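Local atomic coordinates of Blr3880 protein (Bradyrhizobium japonicum, PDB entry 2OOD), a protein that probably catalyses the zinc-dependent hydrolytic deamination of guanine to xanthine and ammonia, as a member of the amidohydrolase family. Residues H79-Q84 and Q136-S141; A130-C135 and F333-V338; D177-F182 and G210-L215; D228-T233 and G266-G271. One frame throughout, in Å; residues are numbered along the deposited sequence.

Contact 1 (H79-Q84 and Q136-S141). With ZN (zinc ion), chain B; GUN (guanine), chain C.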
# COMPACT_ATOMS: atom_id res chain seq x y z
N HIS A 79 10.38 3.33 14.41
CA HIS A 79 9.14 3.46 15.16
C HIS A 79 8.18 2.28 15.08
O HIS A 79 7.29 2.29 14.24
CB HIS A 79 8.42 4.72 14.67
CG HIS A 79 7.35 5.21 15.59
ND1 HIS A 79 7.50 6.33 16.37
CD2 HIS A 79 6.10 4.75 15.83
CE1 HIS A 79 6.39 6.54 17.05
NE2 HIS A 79 5.52 5.60 16.74
N ILE A 80 8.36 1.27 15.94
CA ILE A 80 7.45 0.12 15.97
C ILE A 80 6.97 -0.07 17.39
O ILE A 80 7.59 0.41 18.34
CB ILE A 80 8.11 -1.24 15.56
CG1 ILE A 80 9.58 -1.05 15.24
CG2 ILE A 80 7.35 -1.87 14.41
CD1 ILE A 80 10.42 -0.81 16.47
N HIS A 81 5.85 -0.77 17.54
CA HIS A 81 5.26 -1.05 18.84
C HIS A 81 5.28 -2.57 19.02
O HIS A 81 4.43 -3.27 18.48
CB HIS A 81 3.81 -0.55 18.90
CG HIS A 81 3.68 0.94 19.01
ND1 HIS A 81 3.69 1.59 20.23
CD2 HIS A 81 3.49 1.90 18.07
CE1 HIS A 81 3.50 2.89 20.03
NE2 HIS A 81 3.38 3.10 18.73
N LEU A 82 6.25 -3.06 19.78
CA LEU A 82 6.39 -4.49 20.03
C LEU A 82 5.10 -5.21 20.43
O LEU A 82 4.74 -6.22 19.82
CB LEU A 82 7.45 -4.73 21.12
CG LEU A 82 7.31 -6.01 21.95
CD1 LEU A 82 7.50 -7.23 21.08
CD2 LEU A 82 8.33 -5.99 23.08
N PRO A 83 4.39 -4.71 21.45
CA PRO A 83 3.15 -5.35 21.89
C PRO A 83 1.97 -5.26 20.92
O PRO A 83 0.89 -5.74 21.22
CB PRO A 83 2.87 -4.66 23.22
CG PRO A 83 3.37 -3.29 22.98
CD PRO A 83 4.68 -3.52 22.26
N GLN A 84 2.18 -4.65 19.75
CA GLN A 84 1.10 -4.54 18.78
C GLN A 84 1.29 -5.49 17.60
O GLN A 84 0.50 -5.49 16.64
CB GLN A 84 1.00 -3.10 18.29
CG GLN A 84 0.45 -2.17 19.34
CD GLN A 84 0.52 -0.72 18.93
OE1 GLN A 84 0.33 -0.39 17.77
NE2 GLN A 84 0.78 0.17 19.89
N GLN A 136 13.67 1.07 16.65
CA GLN A 136 13.45 1.80 17.89
C GLN A 136 12.04 1.39 18.27
O GLN A 136 11.07 1.83 17.66
CB GLN A 136 13.53 3.31 17.64
CG GLN A 136 13.23 4.13 18.87
CD GLN A 136 13.61 5.58 18.69
OE1 GLN A 136 13.28 6.19 17.68
NE2 GLN A 136 14.31 6.14 19.67
N ALA A 137 11.92 0.54 19.29
CA ALA A 137 10.63 0.02 19.69
C ALA A 137 9.94 0.53 20.94
O ALA A 137 10.57 0.78 21.97
CB ALA A 137 10.72 -1.49 19.77
N PHE A 138 8.63 0.66 20.83
CA PHE A 138 7.79 1.05 21.95
C PHE A 138 7.37 -0.28 22.56
O PHE A 138 7.23 -1.28 21.85
CB PHE A 138 6.56 1.80 21.45
CG PHE A 138 6.82 3.23 21.12
CD1 PHE A 138 6.77 4.21 22.11
CD2 PHE A 138 7.17 3.61 19.83
CE1 PHE A 138 7.05 5.55 21.81
CE2 PHE A 138 7.46 4.94 19.52
CZ PHE A 138 7.40 5.91 20.51
N THR A 139 7.19 -0.31 23.87
CA THR A 139 6.79 -1.53 24.55
C THR A 139 5.53 -1.19 25.34
O THR A 139 4.85 -0.21 25.03
CB THR A 139 7.92 -2.00 25.47
OG1 THR A 139 8.24 -0.97 26.42
CG2 THR A 139 9.17 -2.31 24.66
N SER A 140 5.20 -1.99 26.34
CA SER A 140 4.03 -1.67 27.15
C SER A 140 4.52 -0.97 28.41
O SER A 140 5.71 -0.65 28.53
CB SER A 140 3.24 -2.93 27.51
OG SER A 140 4.03 -3.81 28.28
N SER A 141 3.61 -0.71 29.34
CA SER A 141 3.96 -0.04 30.59
C SER A 141 4.60 -0.98 31.61
O SER A 141 5.08 -0.54 32.65
CB SER A 141 2.72 0.60 31.18
OG SER A 141 1.65 -0.32 31.16
ZN ZN B . 3.61 4.82 17.49
N9 GUN C . 0.84 7.26 20.85
C8 GUN C . -0.38 7.55 21.36
N7 GUN C . -1.31 7.28 20.49
C5 GUN C . -0.75 6.79 19.36
C6 GUN C . -1.25 6.33 18.10
O6 GUN C . -2.46 6.31 17.85
N1 GUN C . -0.33 5.88 17.16
C2 GUN C . 1.03 5.88 17.43
N2 GUN C . 1.93 5.42 16.48
N3 GUN C . 1.50 6.31 18.59
C4 GUN C . 0.66 6.77 19.57
O HOH W 1 3.05 -0.10 22.33
O HOH W 2 1.93 3.21 16.42
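The zinc site of this amidohydrolase begins with the paired histidines His79 and His81, at the end of strand 70-81, and the ring of Phe138 on the adjoining strand 132-138 packs against both. The ring of His81 and that of Phe138 form an offset stack, centroids 4.6 Å apart and planes at 23°. His81 and Phe138 are bridge partners and so leave the sheet on the same face; CG beside the backbone N in both (chi1 -74° for His81) lets the two side chains run side by side. The CE2 corner of Phe138 lies over a face of the His79 ring; there the planes meet obliquely, at 54°.

The His-X-His pair on the first strand of the barrel is a signature of the superfamily, and here both histidines give NE2 to the zinc, His79 at 2.2 Å and His81 at 2.1 Å. His234 and Asp326 complete the protein ligands, and guanine N2, 2.0 Å from the metal, and a water also bind it. The second nitrogen of His81, ND1, donates to another water that donates to Thr139 O, a bridge that would help fix the rotation of the imidazole.

The backbones beneath the rings pair in parallel. Phe138 N donates to Ile80 O at 2.7 Å, and Leu82 N continues the ladder to Phe138 O. On the face of Ile80 and Ala137, Ile80 CD1 packs on Ala137 CB; Leu82, past the end of the strand, touches Leu149 of helix 143-156.

Contact 2 (A130-C135 and F333-V338)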
# COMPACT_ATOMS: atom_id res chain seq x y z
N ALA A 130 11.47 -9.25 7.04
CA ALA A 130 11.08 -8.03 6.34
C ALA A 130 12.25 -7.17 5.91
O ALA A 130 12.07 -6.22 5.15
CB ALA A 130 10.13 -7.23 7.22
N GLY A 131 13.45 -7.49 6.39
CA GLY A 131 14.62 -6.71 6.00
C GLY A 131 15.12 -5.74 7.06
O GLY A 131 16.16 -5.11 6.87
N THR A 132 14.39 -5.63 8.16
CA THR A 132 14.77 -4.72 9.25
C THR A 132 15.71 -5.39 10.22
O THR A 132 15.38 -6.42 10.80
CB THR A 132 13.54 -4.24 10.05
OG1 THR A 132 12.66 -3.49 9.20
CG2 THR A 132 13.97 -3.35 11.20
N THR A 133 16.88 -4.80 10.41
CA THR A 133 17.87 -5.34 11.32
C THR A 133 18.00 -4.49 12.59
O THR A 133 18.49 -4.97 13.61
CB THR A 133 19.25 -5.43 10.66
OG1 THR A 133 19.63 -4.14 10.17
CG2 THR A 133 19.22 -6.40 9.51
N THR A 134 17.55 -3.24 12.52
CA THR A 134 17.61 -2.32 13.67
C THR A 134 16.29 -1.57 13.79
O THR A 134 15.72 -1.12 12.79
CB THR A 134 18.75 -1.30 13.52
OG1 THR A 134 20.01 -1.99 13.36
CG2 THR A 134 18.82 -0.39 14.73
N CYS A 135 15.81 -1.41 15.02
CA CYS A 135 14.54 -0.70 15.24
C CYS A 135 14.46 -0.00 16.60
O CYS A 135 15.10 -0.41 17.56
CB CYS A 135 13.37 -1.68 15.12
SG CYS A 135 13.23 -2.84 16.52
N PHE A 333 5.06 -4.69 8.13
CA PHE A 333 6.28 -4.83 8.93
C PHE A 333 7.54 -4.44 8.17
O PHE A 333 8.56 -4.14 8.77
CB PHE A 333 6.45 -6.27 9.41
CG PHE A 333 6.11 -6.49 10.85
CD1 PHE A 333 4.81 -6.80 11.25
CD2 PHE A 333 7.09 -6.38 11.83
CE1 PHE A 333 4.51 -7.00 12.59
CE2 PHE A 333 6.79 -6.58 13.17
CZ PHE A 333 5.50 -6.89 13.55
N SER A 334 7.46 -4.44 6.84
CA SER A 334 8.62 -4.12 6.03
C SER A 334 8.82 -2.65 5.67
O SER A 334 7.86 -1.94 5.39
CB SER A 334 8.58 -4.93 4.74
OG SER A 334 9.77 -4.74 4.00
N MSE A 335 10.07 -2.20 5.68
CA MSE A 335 10.39 -0.83 5.32
C MSE A 335 10.17 -0.63 3.82
O MSE A 335 10.07 0.49 3.33
CB MSE A 335 11.83 -0.49 5.67
CG MSE A 335 12.10 -0.45 7.16
SE MSE A 335 10.82 0.68 8.10
CE MSE A 335 11.37 2.41 7.37
N ILE A 336 10.11 -1.74 3.08
CA ILE A 336 9.88 -1.67 1.65
C ILE A 336 8.43 -1.25 1.43
O ILE A 336 8.13 -0.47 0.53
CB ILE A 336 10.13 -3.04 0.99
CG1 ILE A 336 11.60 -3.41 1.14
CG2 ILE A 336 9.77 -3.00 -0.47
CD1 ILE A 336 11.91 -4.77 0.61
N SER A 337 7.53 -1.77 2.27
CA SER A 337 6.11 -1.43 2.18
C SER A 337 5.90 -0.01 2.65
O SER A 337 5.00 0.68 2.18
CB SER A 337 5.29 -2.38 3.05
OG SER A 337 5.34 -3.70 2.56
N VAL A 338 6.73 0.42 3.59
CA VAL A 338 6.66 1.78 4.13
C VAL A 338 7.04 2.77 3.03
O VAL A 338 6.42 3.83 2.92
CB VAL A 338 7.63 1.97 5.32
CG1 VAL A 338 7.76 3.45 5.65
CG2 VAL A 338 7.11 1.21 6.53
O HOH W 3 12.11 -3.74 6.38
O HOH W 4 10.55 -2.53 10.04
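The methyl of Ala130 overlaps the backbone and side-chain carbons of Ser334, its CB 3.7 Å from Ser334 CB, and lies more loosely beside Phe333 CB. Ser334 OG stands anti to the backbone N (chi1 -174°) and from there donates to Ala130 O at 3.0 Å, in the carbonyl plane and on a lone pair. The same hydroxyl oxygen accepts from Ile336 N at 3.2 Å.

That second bond is a capping bond: Ser334 is the N-cap of helix 335-352, while Ala130 lies just ahead of Gly131, whose positive phi closes helix 113-129 in a Schellman motif. One helix thus starts where another ends, at the entry to strand 132-138 of the barrel.

One water donates to Ala130 O and to Thr132 OG1 and accepts from Met335 N at 2.7 Å, so Ala130 O receives two donors, the serine hydroxyl and this water. A second water accepts from Thr132 OG1 and donates to Phe333 O, bridging two groups whose direct separation is 4.2 Å. Met335, a selenomethionine, brings CG to within 3.7 Å of Thr132 OG1, and its bent chain turns away toward Phe75 and Asp77 of strand 70-81. The backbone N of Phe333 donates to Gln415 OE1 of the second subunit.

Contact 3 (D177-F182 and G210-L215)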
# COMPACT_ATOMS: atom_id res chain seq x y z
N ASP A 177 0.55 3.27 34.83
CA ASP A 177 1.36 3.05 36.02
C ASP A 177 1.99 4.34 36.50
O ASP A 177 2.43 5.18 35.73
CB ASP A 177 2.43 1.98 35.76
CG ASP A 177 3.10 1.49 37.06
OD1 ASP A 177 2.57 1.77 38.17
OD2 ASP A 177 4.15 0.80 36.97
N THR A 178 2.02 4.47 37.82
CA THR A 178 2.58 5.60 38.54
C THR A 178 3.89 6.18 38.03
O THR A 178 4.79 5.44 37.61
CB THR A 178 2.77 5.21 40.00
OG1 THR A 178 1.54 5.41 40.70
CG2 THR A 178 3.89 6.00 40.64
N PRO A 179 4.03 7.51 38.07
CA PRO A 179 5.26 8.17 37.62
C PRO A 179 6.45 7.65 38.44
O PRO A 179 7.56 7.49 37.92
CB PRO A 179 4.99 9.65 37.90
CG PRO A 179 3.48 9.74 37.74
CD PRO A 179 3.02 8.50 38.47
N GLU A 180 6.20 7.39 39.73
CA GLU A 180 7.24 6.88 40.63
C GLU A 180 7.75 5.53 40.13
O GLU A 180 8.96 5.38 39.88
CB GLU A 180 6.68 6.74 42.05
CG GLU A 180 6.40 8.07 42.77
CD GLU A 180 5.38 8.96 42.03
OE1 GLU A 180 4.20 8.54 41.86
OE2 GLU A 180 5.76 10.10 41.62
N ASN A 181 6.85 4.56 39.98
CA ASN A 181 7.23 3.24 39.50
C ASN A 181 7.92 3.33 38.13
O ASN A 181 8.87 2.61 37.85
CB ASN A 181 6.00 2.33 39.38
CG ASN A 181 5.40 2.00 40.74
OD1 ASN A 181 6.12 1.73 41.70
ND2 ASN A 181 4.07 2.01 40.82
N PHE A 182 7.42 4.23 37.29
CA PHE A 182 8.02 4.40 35.98
C PHE A 182 9.49 4.81 36.13
O PHE A 182 10.37 4.25 35.47
CB PHE A 182 7.28 5.49 35.19
CG PHE A 182 7.94 5.83 33.89
CD1 PHE A 182 7.83 4.99 32.79
CD2 PHE A 182 8.73 6.98 33.78
CE1 PHE A 182 8.50 5.28 31.60
CE2 PHE A 182 9.40 7.28 32.60
CZ PHE A 182 9.29 6.42 31.51
N GLY A 210 -1.10 11.24 27.01
CA GLY A 210 -1.21 10.25 28.06
C GLY A 210 -0.11 10.37 29.10
O GLY A 210 0.23 9.39 29.76
N ALA A 211 0.44 11.58 29.26
CA ALA A 211 1.51 11.81 30.21
C ALA A 211 1.31 13.03 31.11
O ALA A 211 1.40 14.17 30.64
CB ALA A 211 2.83 11.94 29.48
N SER A 212 1.04 12.79 32.39
CA SER A 212 0.85 13.89 33.33
C SER A 212 2.18 14.62 33.46
O SER A 212 3.25 14.06 33.19
CB SER A 212 0.46 13.35 34.71
OG SER A 212 1.63 13.03 35.46
N PRO A 213 2.14 15.90 33.89
CA PRO A 213 3.40 16.63 34.02
C PRO A 213 4.38 15.97 34.99
O PRO A 213 5.58 16.27 34.96
CB PRO A 213 2.95 18.03 34.46
CG PRO A 213 1.65 17.77 35.15
CD PRO A 213 1.00 16.74 34.25
N GLU A 214 3.89 15.07 35.86
CA GLU A 214 4.80 14.39 36.78
C GLU A 214 5.59 13.33 36.00
O GLU A 214 6.81 13.20 36.15
CB GLU A 214 4.05 13.70 37.93
CG GLU A 214 3.23 14.63 38.79
CD GLU A 214 1.79 14.74 38.30
OE1 GLU A 214 1.06 13.71 38.39
OE2 GLU A 214 1.39 15.84 37.83
N LEU A 215 4.88 12.57 35.16
CA LEU A 215 5.50 11.54 34.34
C LEU A 215 6.56 12.15 33.43
O LEU A 215 7.65 11.61 33.27
CB LEU A 215 4.44 10.82 33.51
CG LEU A 215 4.94 9.71 32.58
CD1 LEU A 215 5.67 8.67 33.40
CD2 LEU A 215 3.77 9.09 31.83
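With CG anti to the backbone N in both Phe182 and Leu215 (chi1 179° for Leu215), the two side chains meet between their helices and cross there at about a right angle. Leu215 then turns at chi2 (58°), which places CD1 over a face of the Phe182 ring. This is a CH-pi contact: the methyl carbon lies 4.0 Å from the ring centroid, 30° off the normal, and is displaced toward Phe182 CD2, which it approaches to 3.5 Å.

One turn earlier, the ring of Pro179 covers the start of the other helix. Its CG meets Glu214 CB at 4.0 Å, the two side chains lying side by side, and its CB faces the backbone of Leu215. No hydrogen bond joins the segments; carbon contacts carry the packing. The polar work is local: Ser212, the N-cap of helix 213-225, accepts from Leu215 N at OG (3.3 Å) and more weakly from Glu214 N, while the same hydroxyl is also hydrogen-bonded to Asp168 OD1.

The contact joins the N-terminal turns of helices 179-193 and 213-225, on either side of strand 199-205 in the chain. Farther along, Phe182 also packs on Cys219 and Leu222, and Asp168, in the loop after strand 160-166, touches both Pro179 and Leu215.

Contact 4 (D228-T233 and G266-G271)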
# COMPACT_ATOMS: atom_id res chain seq x y z
N ASP A 228 23.31 9.91 28.11
CA ASP A 228 23.56 9.08 26.93
C ASP A 228 22.32 8.38 26.39
O ASP A 228 22.31 7.94 25.25
CB ASP A 228 24.63 8.02 27.25
CG ASP A 228 25.28 7.45 26.00
OD1 ASP A 228 25.94 8.22 25.27
OD2 ASP A 228 25.12 6.23 25.75
N CYS A 229 21.28 8.30 27.21
CA CYS A 229 20.04 7.65 26.79
C CYS A 229 19.23 8.44 25.76
O CYS A 229 19.26 9.67 25.74
CB CYS A 229 19.14 7.38 28.00
SG CYS A 229 19.59 5.96 28.99
N TRP A 230 18.52 7.71 24.92
CA TRP A 230 17.66 8.28 23.89
C TRP A 230 16.31 8.65 24.51
O TRP A 230 16.00 8.24 25.64
CB TRP A 230 17.40 7.26 22.78
CG TRP A 230 18.44 7.19 21.69
CD1 TRP A 230 18.26 7.51 20.39
CD2 TRP A 230 19.80 6.72 21.80
NE1 TRP A 230 19.41 7.28 19.67
CE2 TRP A 230 20.37 6.80 20.52
CE3 TRP A 230 20.59 6.26 22.86
CZ2 TRP A 230 21.69 6.42 20.27
CZ3 TRP A 230 21.91 5.88 22.60
CH2 TRP A 230 22.44 5.96 21.32
N VAL A 231 15.52 9.42 23.77
CA VAL A 231 14.17 9.81 24.19
C VAL A 231 13.28 9.48 22.99
O VAL A 231 13.54 9.93 21.88
CB VAL A 231 14.05 11.32 24.52
CG1 VAL A 231 12.68 11.62 25.10
CG2 VAL A 231 15.13 11.72 25.51
N ASN A 232 12.24 8.68 23.22
CA ASN A 232 11.36 8.24 22.15
C ASN A 232 9.91 8.52 22.50
O ASN A 232 9.45 8.13 23.57
CB ASN A 232 11.60 6.74 21.91
CG ASN A 232 10.72 6.16 20.82
OD1 ASN A 232 10.52 6.77 19.77
ND2 ASN A 232 10.21 4.96 21.06
N THR A 233 9.18 9.18 21.60
CA THR A 233 7.77 9.50 21.86
C THR A 233 6.96 9.79 20.59
O THR A 233 7.42 9.53 19.48
CB THR A 233 7.67 10.74 22.81
OG1 THR A 233 6.33 10.87 23.28
CG2 THR A 233 8.08 12.01 22.08
N GLY A 266 16.02 17.48 21.77
CA GLY A 266 17.42 17.71 21.48
C GLY A 266 17.96 16.45 20.82
O GLY A 266 17.17 15.64 20.34
N PRO A 267 19.29 16.25 20.76
CA PRO A 267 19.84 15.04 20.13
C PRO A 267 19.28 13.75 20.73
O PRO A 267 19.05 13.67 21.93
CB PRO A 267 21.34 15.18 20.37
CG PRO A 267 21.54 16.65 20.29
CD PRO A 267 20.38 17.18 21.13
N LYS A 268 19.07 12.76 19.88
CA LYS A 268 18.56 11.46 20.30
C LYS A 268 17.08 11.46 20.68
O LYS A 268 16.59 10.52 21.31
CB LYS A 268 19.39 10.92 21.47
CG LYS A 268 20.82 10.54 21.07
CD LYS A 268 21.59 9.97 22.25
CE LYS A 268 23.01 9.61 21.85
NZ LYS A 268 23.75 8.94 22.96
N PHE A 269 16.37 12.52 20.31
CA PHE A 269 14.94 12.62 20.56
C PHE A 269 14.23 12.25 19.27
O PHE A 269 14.60 12.73 18.20
CB PHE A 269 14.53 14.04 20.94
CG PHE A 269 13.03 14.26 20.98
CD1 PHE A 269 12.33 14.13 22.17
CD2 PHE A 269 12.33 14.61 19.83
CE1 PHE A 269 10.95 14.37 22.21
CE2 PHE A 269 10.95 14.85 19.87
CZ PHE A 269 10.27 14.72 21.06
N SER A 270 13.20 11.41 19.35
CA SER A 270 12.46 11.04 18.16
C SER A 270 10.98 11.27 18.41
O SER A 270 10.41 10.72 19.35
CB SER A 270 12.71 9.57 17.81
OG SER A 270 14.03 9.37 17.34
N GLY A 271 10.36 12.10 17.57
CA GLY A 271 8.94 12.37 17.70
C GLY A 271 8.22 11.72 16.54
O GLY A 271 8.36 12.15 15.41
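Lys268 NZ is gripped by three groups: it donates to Asp228 O at 2.9 Å, forms a salt bridge with Asp228 OD1 at 3.3 Å, and lies over a face of the Trp230 six-membered ring, 4.0 Å from its centroid. The last is a cation-pi contact, 28° off the ring normal. The lysine chain is fully extended beyond CG and runs across the indole, with CD almost above the centre of the six-membered ring (3.7 Å) in a CH-pi contact, and CB and CG nearer the pyrrole side. Asp228 OD2 is held by His194, and Trp230 NE1 donates to Leu389 O, which would help fix the tilt of the indole.

Beyond the lysine the backbones pair in parallel. Val231 N donates to Lys268 O; Ser270 N returns to Val231 O; and Thr233 N meets Ser270 O at 3.0 Å. On one face of this pair the Phe269 ring is met obliquely by Val231 CG1 near CD1 and by Thr233 CG2 near CZ, the latter at 3.6 Å. Thr233 OG1 turns from the ring to Pro205 O and Tyr259 OH. On the other face Asn232 and Ser270 lie beside each other, and Asn232 also packs on Phe138.

Adjacent parallel strands of this kind, 230-234 and 269-272, are characteristic of the TIM-barrel fold of amidohydrolases; the first of them ends at His234, a zinc ligand that also binds guanine.

How the contacts relate
Contacts 1 and 4 pair strands of the barrel wall, contact 2 joins the start of one such strand to helix 335-352, and contact 3 lies among the outer helices. Contacts 1 and 2 share strand 132-138 and touch where Ile80 CD1 meets Cys135 CB at 3.4 Å. Contacts 1 and 4 meet within the barrel, through Gln136 and Phe138 against Asn232, Thr233 and Ser270. Contact 1 holds two zinc ligands; in contact 4 the side chain of Thr233 is about 7 Å from guanine, and in contact 3 that of Leu215 about 11 Å. Contact 2 is farthest from contact 3, their centres about 31 Å apart, and the side chain of Phe333 lies about 12 Å from the zinc.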